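Local coordinates for phosphate ABC transporter, phosphate-binding protein (Clostridium perfringens, PDB 4Q8R) that binds phosphate with high affinity and probably hands it to the membrane-embedded part of an ABC-type phosphate importer, at residues Thr12-Gly15 with Pro16-Glu19; Arg60-Gly64 with Glu65-Ala69; Gly171-Phe175 with Ser176-Asp180; Asp235-Lys239 with Glu240-Lys244. One frame throughout, in Å; residues are numbered along the deposited sequence.

Contact 1 (Thr12-Gly15 with Pro16-Glu19); sequences TSVG and PVME. With PO4 (phosphate ion), chain B.
V14 and G15 meet M18 and E19 at the start of helix 15-28, the first helix of this PBP-superfamily fold, reached through the phosphate-binding loop that follows strand 6-10. Two i to i+4 bonds define the first turn: M18 N donates to V14 O at 3.0 Å with an N-H...O angle of 172°, and E19 N donates to G15 O at 2.9 Å with an angle of 162°. G15, buried and without a side chain, passes the chain directly to P16. P16 N has no hydrogen to give, and T12 O, four residues back, faces the proline CD at 3.5 Å where a regular helix would have an N-H; proline is well tolerated in a first turn. The P16 ring also packs on Y177. V14 supplies the apolar part. Its CG1 stands trans to the backbone nitrogen (chi1 -174°) and touches M18 CE at 3.7 Å. The two side chains run side by side in the same direction, and the M18 chain, bent at both chi2 and chi3, brings its methyl back to V14; M57 packs against both. Water 1 bridges the segments, donating to S13 O at 2.8 Å and accepting from V17 N at 3.0 Å. The loop ahead of the turn, already helical in its backbone angles, grips the phosphate through both backbone and hydroxyl groups: T12 N and OG1 share one oxygen, S13 N and OG another. The hydroxyl bonds are short, 2.6 Å from T12 OG1 to phosphate O2 and 2.7 Å from S13 OG to phosphate O4.

Contact 2 (Arg60-Gly64 with Glu65-Ala69); sequences RDLKG and EEKQA. With ZN (zinc ion), chain F.
R60 and E66 form a two-pronged salt bridge. Guanidinium and carboxylate approach from opposite directions with planes only 7° apart, and R60 offers its end: NH1 donates to E66 OE2 at 2.8 Å and NH2 to E66 OE1 at 2.9 Å, each carboxylate oxygen using its syn lone pair. Both bonds are nearly straight, so the two groups hold each other flat. NH1 also donates to D61 O, and NH2 has a further partner in S42. K63 CE sits 3.6 Å above one guanidinium face, toward its rim.

Among the hydrogen bonds to backbone, K63 N reaches E66 OE2 at 2.8 Å, coming from above the carboxylate plane (35° out of it). OE2 therefore takes two strong donors, which together fix the rotation of the carboxylate and would probably favour its ionised form. K63 is the N-cap of helix 64-68 and E66 its N3 residue: this is the side-chain-to-N-cap half of a capping box, the N-cap lysine having no side-chain acceptor to return. The helix proper opens with K67 N to K63 O and Q68 N to G64 O, both 3.0 Å.

The apolar contact is slighter: L62 CD1 meets the aliphatic K67 CD at 4.0 Å, the two chains crossing at about a right angle. The K67 ammonium continues to L71 O and to a salt bridge with E73.

Metal coordination occupies the loop. D61 OD1 binds a zinc ion at 2.0 Å, with water 2 and E73 as the other observed ligands, and the same oxygen receives a weak bond from L62 N.

Contact 3 (Gly171-Phe175 with Ser176-Asp180); sequences GYISF and SYVDD
I173 presses its terminal methyl against Y177: CD1 lies 3.3 Å from Y177 CB, a tight carbon-carbon approach. The isoleucine torsions explain it. CG1 is trans to the backbone nitrogen (chi1 -160°) and CD1 continues in extended form, which carries the longer branch out to the tyrosine, while the CG2 branch is left to meet V178 CG2 at 4.0 Å. One side chain thus packs on two successive residues beyond the strand end. I173 and Y177 cross at roughly a right angle, and the methyl approaches the tyrosine ring obliquely. The far end of the ring is held elsewhere, the Y177 hydroxyl being hydrogen-bonded to T12 O.

S174 turns its hydroxyl opposite to its own nitrogen (chi1 163°), which places OG beside the chain ahead. There it accepts from S176 N at 3.0 Å, and it is also bonded to D79 OD1. F175 turns away: its CB brushes the following peptide, but the ring leaves the contact and packs edge-to-face with Y202. S176 OG likewise has its partner outside, at E240 O.

Two i to i+3 backbone bonds close the turn, Y177 N to S174 O and V178 N to F175 O, both 3.0 Å. The second donor sits far above its carbonyl plane, 68° out of it, so this bond does not lie on a carbonyl lone pair. Strand 169-174, which pairs with strands 71-86 and 121-125, therefore ends in a 3-10 turn, and the bond from S176 N to S174 OG is the i to i+2 link that defines an ST turn at its start.

Contact 4 (Asp235-Lys239 with Glu240-Lys244); sequences DIVAK and EHLIK. With ZN (zinc ion), chain D; ZN (zinc ion), chain C.
L242 N bonds back to V237 O at 3.2 Å and H241 N to A238 O at 3.1 Å, while H241 adopts a positive phi of 63° that swings the chain out of helix 231-239. Across the same turn, V237 CG1 packs on L242 CB at 3.7 Å, the two side chains crossing at about a right angle; A77 of strand 71-86 lies against both. The paired backbone bonds and the left-handed H241 at C-prime make this a Schellman motif, and the V237-L242 contact is its usual apolar link between C3 and C-double-prime. Water 3 ties the two sides further, donating to both A238 O and L242 O. Beyond the turn, K244 reaches back with an extended chain along A238 CB. Its NZ forms a salt bridge to D235 OD1 at 2.9 Å, meeting that oxygen almost in line with its C-O bond. D235 OD2 binds a zinc ion at 2.0 Å, and OD1, which also takes the lysine bond, lies at a longer 2.7 Å from the same ion; E231 shares the site. K239 O lies over the centre of one face of the H241 imidazole, 4.0 Å above it, and H241 NE2 coordinates a second zinc ion at 2.3 Å.

How the contacts relate
Contacts 1, 3 and 4 touch one another pairwise, whereas contact 2 stands apart. T12 O and Y177 OH, 2.7 Å apart, join contacts 1 and 3; S176 OG and E240 O, at 2.9 Å, join contacts 3 and 4; and V17 CG1 packs on L242 CD1 at 3.6 Å between contacts 1 and 4. Contact 1 supplies phosphate ligands directly, and S11, S41, S59, S129, G130 and T131 complete the site; contact 3 borders the binding loop, with S174 CB 3.9 Å from S13 CB. Contact 2 begins immediately after the phosphate ligand S59, although its centre is 21 Å from that of contact 1 and their nearest atoms are about 7 Å apart.

Contact 1 (Thr12-Gly15 with Pro16-Glu19)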
# COMPACT_ATOMS: atom_id res chain seq x y z
N THR A 12 0.26 -3.46 -5.62
CA THR A 12 -0.82 -2.67 -6.12
C THR A 12 -0.76 -1.23 -5.56
O THR A 12 -1.25 -0.30 -6.22
CB THR A 12 -2.22 -3.30 -5.88
OG1 THR A 12 -2.53 -3.32 -4.49
CG2 THR A 12 -2.27 -4.69 -6.47
N SER A 13 -0.22 -1.05 -4.36
CA SER A 13 -0.14 0.27 -3.74
C SER A 13 0.80 1.15 -4.58
O SER A 13 0.54 2.34 -4.75
CB SER A 13 0.40 0.19 -2.33
OG SER A 13 -0.38 -0.65 -1.49
N VAL A 14 1.86 0.53 -5.09
CA VAL A 14 2.87 1.26 -5.88
C VAL A 14 2.44 1.48 -7.30
O VAL A 14 3.00 2.36 -7.96
CB VAL A 14 4.27 0.52 -5.83
CG1 VAL A 14 5.41 1.31 -6.51
CG2 VAL A 14 4.71 0.31 -4.41
N GLY A 15 1.45 0.75 -7.80
CA GLY A 15 1.07 0.82 -9.21
C GLY A 15 0.77 2.24 -9.74
O GLY A 15 1.32 2.60 -10.79
N PRO A 16 -0.05 3.06 -9.02
CA PRO A 16 -0.39 4.36 -9.59
C PRO A 16 0.88 5.21 -9.77
O PRO A 16 1.08 5.79 -10.86
CB PRO A 16 -1.32 4.97 -8.54
CG PRO A 16 -2.10 3.72 -8.08
CD PRO A 16 -1.00 2.68 -7.95
N VAL A 17 1.75 5.24 -8.77
CA VAL A 17 2.97 6.06 -8.91
C VAL A 17 3.95 5.52 -9.92
O VAL A 17 4.58 6.28 -10.68
CB VAL A 17 3.64 6.37 -7.56
CG1 VAL A 17 4.34 5.19 -6.90
CG2 VAL A 17 4.63 7.54 -7.69
N MET A 18 4.12 4.21 -9.97
CA MET A 18 4.97 3.65 -10.96
C MET A 18 4.51 3.93 -12.38
O MET A 18 5.36 4.23 -13.30
CB MET A 18 5.07 2.10 -10.76
CG MET A 18 6.29 1.49 -11.48
SD MET A 18 7.90 2.09 -10.87
CE MET A 18 7.93 1.58 -9.21
N GLU A 19 3.19 3.89 -12.63
CA GLU A 19 2.66 4.23 -13.97
C GLU A 19 2.97 5.73 -14.29
O GLU A 19 3.39 6.09 -15.41
CB GLU A 19 1.14 4.05 -14.06
CG GLU A 19 0.64 2.59 -13.90
CD GLU A 19 -0.89 2.48 -13.91
OE1 GLU A 19 -1.61 3.51 -14.11
OE2 GLU A 19 -1.36 1.35 -13.75
P PO4 B . 0.16 -4.39 -2.06
O1 PO4 B . 1.33 -5.38 -1.92
O2 PO4 B . -0.66 -4.67 -3.30
O3 PO4 B . -0.65 -4.34 -0.77
O4 PO4 B . 0.79 -2.96 -2.18
O HOH W 1 1.04 4.83 -5.88

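Contact 2 (Arg60-Gly64 with Glu65-Ala69)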
# COMPACT_ATOMS: atom_id res chain seq x y z
N ARG A 60 6.13 -3.20 1.48
CA ARG A 60 6.58 -3.62 2.81
C ARG A 60 8.09 -3.83 2.72
O ARG A 60 8.63 -3.92 1.59
CB ARG A 60 5.93 -4.94 3.27
CG ARG A 60 6.13 -6.09 2.31
CD ARG A 60 5.95 -7.39 3.04
NE ARG A 60 5.88 -8.55 2.18
CZ ARG A 60 6.92 -9.25 1.78
NH1 ARG A 60 8.15 -8.88 2.14
NH2 ARG A 60 6.71 -10.35 1.07
N ASP A 61 8.76 -3.91 3.84
CA ASP A 61 10.15 -4.26 3.79
C ASP A 61 10.30 -5.73 3.33
O ASP A 61 9.38 -6.53 3.46
CB ASP A 61 10.79 -4.12 5.14
CG ASP A 61 12.26 -3.98 5.03
OD1 ASP A 61 12.85 -4.05 3.92
OD2 ASP A 61 12.85 -3.80 6.07
N LEU A 62 11.48 -6.08 2.85
CA LEU A 62 11.77 -7.48 2.50
C LEU A 62 11.87 -8.32 3.74
O LEU A 62 12.27 -7.83 4.81
CB LEU A 62 13.12 -7.59 1.78
CG LEU A 62 13.24 -6.95 0.42
CD1 LEU A 62 14.56 -7.33 -0.23
CD2 LEU A 62 12.06 -7.41 -0.43
N LYS A 63 11.53 -9.58 3.60
CA LYS A 63 11.84 -10.57 4.63
C LYS A 63 13.30 -10.98 4.48
O LYS A 63 13.88 -10.88 3.40
CB LYS A 63 10.92 -11.75 4.49
CG LYS A 63 9.41 -11.39 4.62
CD LYS A 63 8.56 -12.56 4.16
CE LYS A 63 7.06 -12.30 4.08
NZ LYS A 63 6.36 -13.04 5.13
N GLY A 64 13.89 -11.46 5.57
CA GLY A 64 15.30 -11.86 5.57
C GLY A 64 15.60 -12.86 4.45
O GLY A 64 16.64 -12.83 3.80
N GLU A 65 14.67 -13.76 4.20
CA GLU A 65 14.91 -14.72 3.10
C GLU A 65 14.85 -14.22 1.66
O GLU A 65 15.43 -14.83 0.72
CB GLU A 65 13.79 -15.64 3.11
CG GLU A 65 13.89 -16.69 4.02
CD GLU A 65 12.70 -17.54 3.81
OE1 GLU A 65 12.95 -18.76 3.51
OE2 GLU A 65 11.57 -16.95 3.94
N GLU A 66 14.07 -13.18 1.48
CA GLU A 66 13.94 -12.52 0.20
C GLU A 66 15.24 -11.77 -0.03
O GLU A 66 15.76 -11.72 -1.12
CB GLU A 66 12.72 -11.56 0.17
CG GLU A 66 11.39 -12.29 0.30
CD GLU A 66 10.16 -11.40 0.58
OE1 GLU A 66 9.05 -11.80 0.19
OE2 GLU A 66 10.31 -10.30 1.18
N LYS A 67 15.75 -11.19 1.05
CA LYS A 67 17.02 -10.51 1.02
C LYS A 67 18.16 -11.43 0.63
O LYS A 67 19.01 -11.02 -0.19
CB LYS A 67 17.27 -9.83 2.37
CG LYS A 67 18.43 -8.87 2.41
CD LYS A 67 18.12 -7.58 1.68
CE LYS A 67 19.41 -6.89 1.28
NZ LYS A 67 19.14 -5.61 0.57
N GLN A 68 18.15 -12.65 1.21
CA GLN A 68 19.09 -13.73 0.98
C GLN A 68 19.14 -14.21 -0.45
O GLN A 68 20.12 -14.77 -0.88
CB GLN A 68 18.75 -14.94 1.91
CG GLN A 68 19.48 -14.95 3.23
CD GLN A 68 20.99 -15.08 3.03
OE1 GLN A 68 21.71 -14.07 2.95
NE2 GLN A 68 21.48 -16.31 2.91
N ALA A 69 18.09 -14.01 -1.21
CA ALA A 69 18.12 -14.34 -2.62
C ALA A 69 18.98 -13.37 -3.41
O ALA A 69 19.05 -13.51 -4.63
CB ALA A 69 16.73 -14.37 -3.21
ZN ZN F . 14.84 -3.82 3.71
O HOH W 2 14.44 -2.14 4.05

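Contact 3 (Gly171-Phe175 with Ser176-Asp180)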
# COMPACT_ATOMS: atom_id res chain seq x y z
N GLY A 171 -12.01 -0.93 5.37
CA GLY A 171 -10.84 -1.57 4.74
C GLY A 171 -9.63 -0.71 4.95
O GLY A 171 -9.70 0.32 5.57
N TYR A 172 -8.48 -1.16 4.42
CA TYR A 172 -7.24 -0.40 4.50
C TYR A 172 -6.61 -0.33 3.13
O TYR A 172 -6.67 -1.24 2.34
CB TYR A 172 -6.32 -0.98 5.55
CG TYR A 172 -6.08 -2.49 5.41
CD1 TYR A 172 -5.21 -3.01 4.43
CD2 TYR A 172 -6.70 -3.40 6.28
CE1 TYR A 172 -4.96 -4.39 4.36
CE2 TYR A 172 -6.49 -4.75 6.16
CZ TYR A 172 -5.64 -5.22 5.21
OH TYR A 172 -5.40 -6.58 5.11
N ILE A 173 -5.99 0.80 2.87
CA ILE A 173 -5.48 1.08 1.55
C ILE A 173 -4.46 2.19 1.57
O ILE A 173 -4.51 3.06 2.43
CB ILE A 173 -6.66 1.49 0.67
CG1 ILE A 173 -6.36 1.34 -0.80
CG2 ILE A 173 -7.15 2.94 0.97
CD1 ILE A 173 -7.56 1.45 -1.67
N SER A 174 -3.52 2.16 0.64
CA SER A 174 -2.55 3.26 0.47
C SER A 174 -3.28 4.62 0.29
O SER A 174 -4.30 4.70 -0.39
CB SER A 174 -1.75 2.99 -0.79
OG SER A 174 -1.06 4.15 -1.25
N PHE A 175 -2.69 5.66 0.86
CA PHE A 175 -3.19 7.02 0.70
C PHE A 175 -3.33 7.36 -0.80
O PHE A 175 -4.15 8.25 -1.18
CB PHE A 175 -2.20 8.00 1.27
CG PHE A 175 -2.17 8.14 2.77
CD1 PHE A 175 -2.87 7.30 3.65
CD2 PHE A 175 -1.37 9.20 3.33
CE1 PHE A 175 -2.78 7.50 5.00
CE2 PHE A 175 -1.34 9.42 4.68
CZ PHE A 175 -2.03 8.53 5.54
N SER A 176 -2.48 6.73 -1.65
CA SER A 176 -2.49 6.95 -3.08
C SER A 176 -3.85 6.69 -3.74
O SER A 176 -4.17 7.19 -4.81
CB SER A 176 -1.39 6.10 -3.78
OG SER A 176 -1.06 6.67 -4.97
N TYR A 177 -4.66 5.84 -3.09
CA TYR A 177 -5.98 5.49 -3.61
C TYR A 177 -7.11 6.25 -2.94
O TYR A 177 -8.26 6.08 -3.33
CB TYR A 177 -6.26 4.00 -3.41
CG TYR A 177 -5.51 3.09 -4.37
CD1 TYR A 177 -4.13 2.87 -4.24
CD2 TYR A 177 -6.19 2.48 -5.42
CE1 TYR A 177 -3.46 2.01 -5.13
CE2 TYR A 177 -5.53 1.67 -6.31
CZ TYR A 177 -4.18 1.43 -6.18
OH TYR A 177 -3.65 0.52 -7.07
N VAL A 178 -6.81 7.04 -1.93
CA VAL A 178 -7.90 7.73 -1.18
C VAL A 178 -8.39 8.92 -2.00
O VAL A 178 -7.60 9.64 -2.56
CB VAL A 178 -7.46 8.18 0.22
CG1 VAL A 178 -8.58 8.97 0.90
CG2 VAL A 178 -7.08 6.96 1.08
N ASP A 179 -9.69 9.07 -2.15
CA ASP A 179 -10.26 10.22 -2.77
C ASP A 179 -11.56 10.48 -2.10
O ASP A 179 -11.85 9.87 -1.07
CB ASP A 179 -10.43 10.05 -4.29
CG ASP A 179 -11.30 8.85 -4.65
OD1 ASP A 179 -12.12 8.43 -3.81
OD2 ASP A 179 -11.17 8.34 -5.76
N ASP A 180 -12.31 11.47 -2.64
CA ASP A 180 -13.59 11.87 -2.05
C ASP A 180 -14.70 10.84 -2.02
O ASP A 180 -15.72 11.12 -1.44
CB ASP A 180 -14.14 13.11 -2.72
CG ASP A 180 -13.21 14.30 -2.61
OD1 ASP A 180 -12.35 14.32 -1.70
OD2 ASP A 180 -13.34 15.21 -3.44

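Contact 4 (Asp235-Lys239 with Glu240-Lys244)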
# COMPACT_ATOMS: atom_id res chain seq x y z
N ASP A 235 8.75 14.60 -7.18
CA ASP A 235 7.52 15.40 -7.30
C ASP A 235 6.34 14.57 -7.76
O ASP A 235 5.20 14.83 -7.34
CB ASP A 235 7.68 16.56 -8.33
CG ASP A 235 8.57 17.69 -7.82
OD1 ASP A 235 8.76 17.81 -6.60
OD2 ASP A 235 9.08 18.43 -8.73
N ILE A 236 6.60 13.56 -8.61
CA ILE A 236 5.53 12.65 -9.05
C ILE A 236 5.06 11.80 -7.84
O ILE A 236 3.88 11.63 -7.68
CB ILE A 236 6.03 11.74 -10.22
CG1 ILE A 236 6.16 12.59 -11.51
CG2 ILE A 236 5.13 10.57 -10.47
CD1 ILE A 236 7.06 12.03 -12.59
N VAL A 237 5.98 11.38 -6.98
CA VAL A 237 5.67 10.65 -5.74
C VAL A 237 4.76 11.53 -4.90
O VAL A 237 3.70 11.08 -4.44
CB VAL A 237 6.99 10.31 -5.00
CG1 VAL A 237 6.93 10.24 -3.49
CG2 VAL A 237 7.68 9.11 -5.64
N ALA A 238 5.18 12.80 -4.73
CA ALA A 238 4.33 13.72 -3.91
C ALA A 238 2.94 13.88 -4.50
O ALA A 238 1.95 13.96 -3.74
CB ALA A 238 4.97 15.11 -3.77
N LYS A 239 2.84 13.99 -5.84
CA LYS A 239 1.53 14.19 -6.52
C LYS A 239 0.56 12.99 -6.35
O LYS A 239 -0.65 13.15 -6.45
CB LYS A 239 1.69 14.61 -7.99
CG LYS A 239 2.09 16.08 -8.11
CD LYS A 239 2.59 16.43 -9.52
CE LYS A 239 1.47 16.38 -10.56
NZ LYS A 239 1.57 17.55 -11.50
N GLU A 240 1.14 11.82 -6.14
CA GLU A 240 0.38 10.57 -5.90
C GLU A 240 0.07 10.38 -4.41
O GLU A 240 -0.25 9.26 -4.00
CB GLU A 240 1.16 9.40 -6.50
CG GLU A 240 1.32 9.50 -7.99
CD GLU A 240 0.03 9.35 -8.77
OE1 GLU A 240 -0.86 8.64 -8.32
OE2 GLU A 240 -0.08 9.88 -9.88
N HIS A 241 0.13 11.46 -3.61
CA HIS A 241 -0.14 11.45 -2.17
C HIS A 241 0.80 10.58 -1.32
O HIS A 241 0.48 10.13 -0.24
CB HIS A 241 -1.58 11.01 -1.94
CG HIS A 241 -2.55 11.67 -2.85
ND1 HIS A 241 -2.71 13.05 -2.87
CD2 HIS A 241 -3.37 11.19 -3.80
CE1 HIS A 241 -3.61 13.37 -3.78
NE2 HIS A 241 -4.04 12.26 -4.36
N LEU A 242 2.02 10.46 -1.80
CA LEU A 242 3.09 9.79 -1.09
C LEU A 242 4.03 10.75 -0.40
O LEU A 242 3.93 11.97 -0.59
CB LEU A 242 3.84 8.92 -2.05
CG LEU A 242 2.99 7.97 -2.92
CD1 LEU A 242 3.87 7.20 -3.89
CD2 LEU A 242 2.15 6.99 -2.07
N ILE A 243 4.98 10.21 0.33
CA ILE A 243 5.96 10.99 1.05
C ILE A 243 7.32 10.84 0.38
O ILE A 243 7.78 9.72 0.14
CB ILE A 243 6.06 10.54 2.51
CG1 ILE A 243 4.77 10.83 3.28
CG2 ILE A 243 7.25 11.17 3.21
CD1 ILE A 243 3.63 9.89 2.94
N LYS A 244 7.96 11.96 0.04
CA LYS A 244 9.23 11.91 -0.63
C LYS A 244 10.29 11.27 0.22
O LYS A 244 10.31 11.43 1.46
CB LYS A 244 9.71 13.35 -1.03
CG LYS A 244 8.85 14.01 -2.07
CD LYS A 244 9.43 15.41 -2.38
CE LYS A 244 8.57 16.18 -3.35
NZ LYS A 244 9.11 17.54 -3.74
ZN ZN D . 10.05 19.92 -7.72
ZN ZN C . -5.19 12.01 -6.35
O HOH W 3 2.08 13.93 -1.00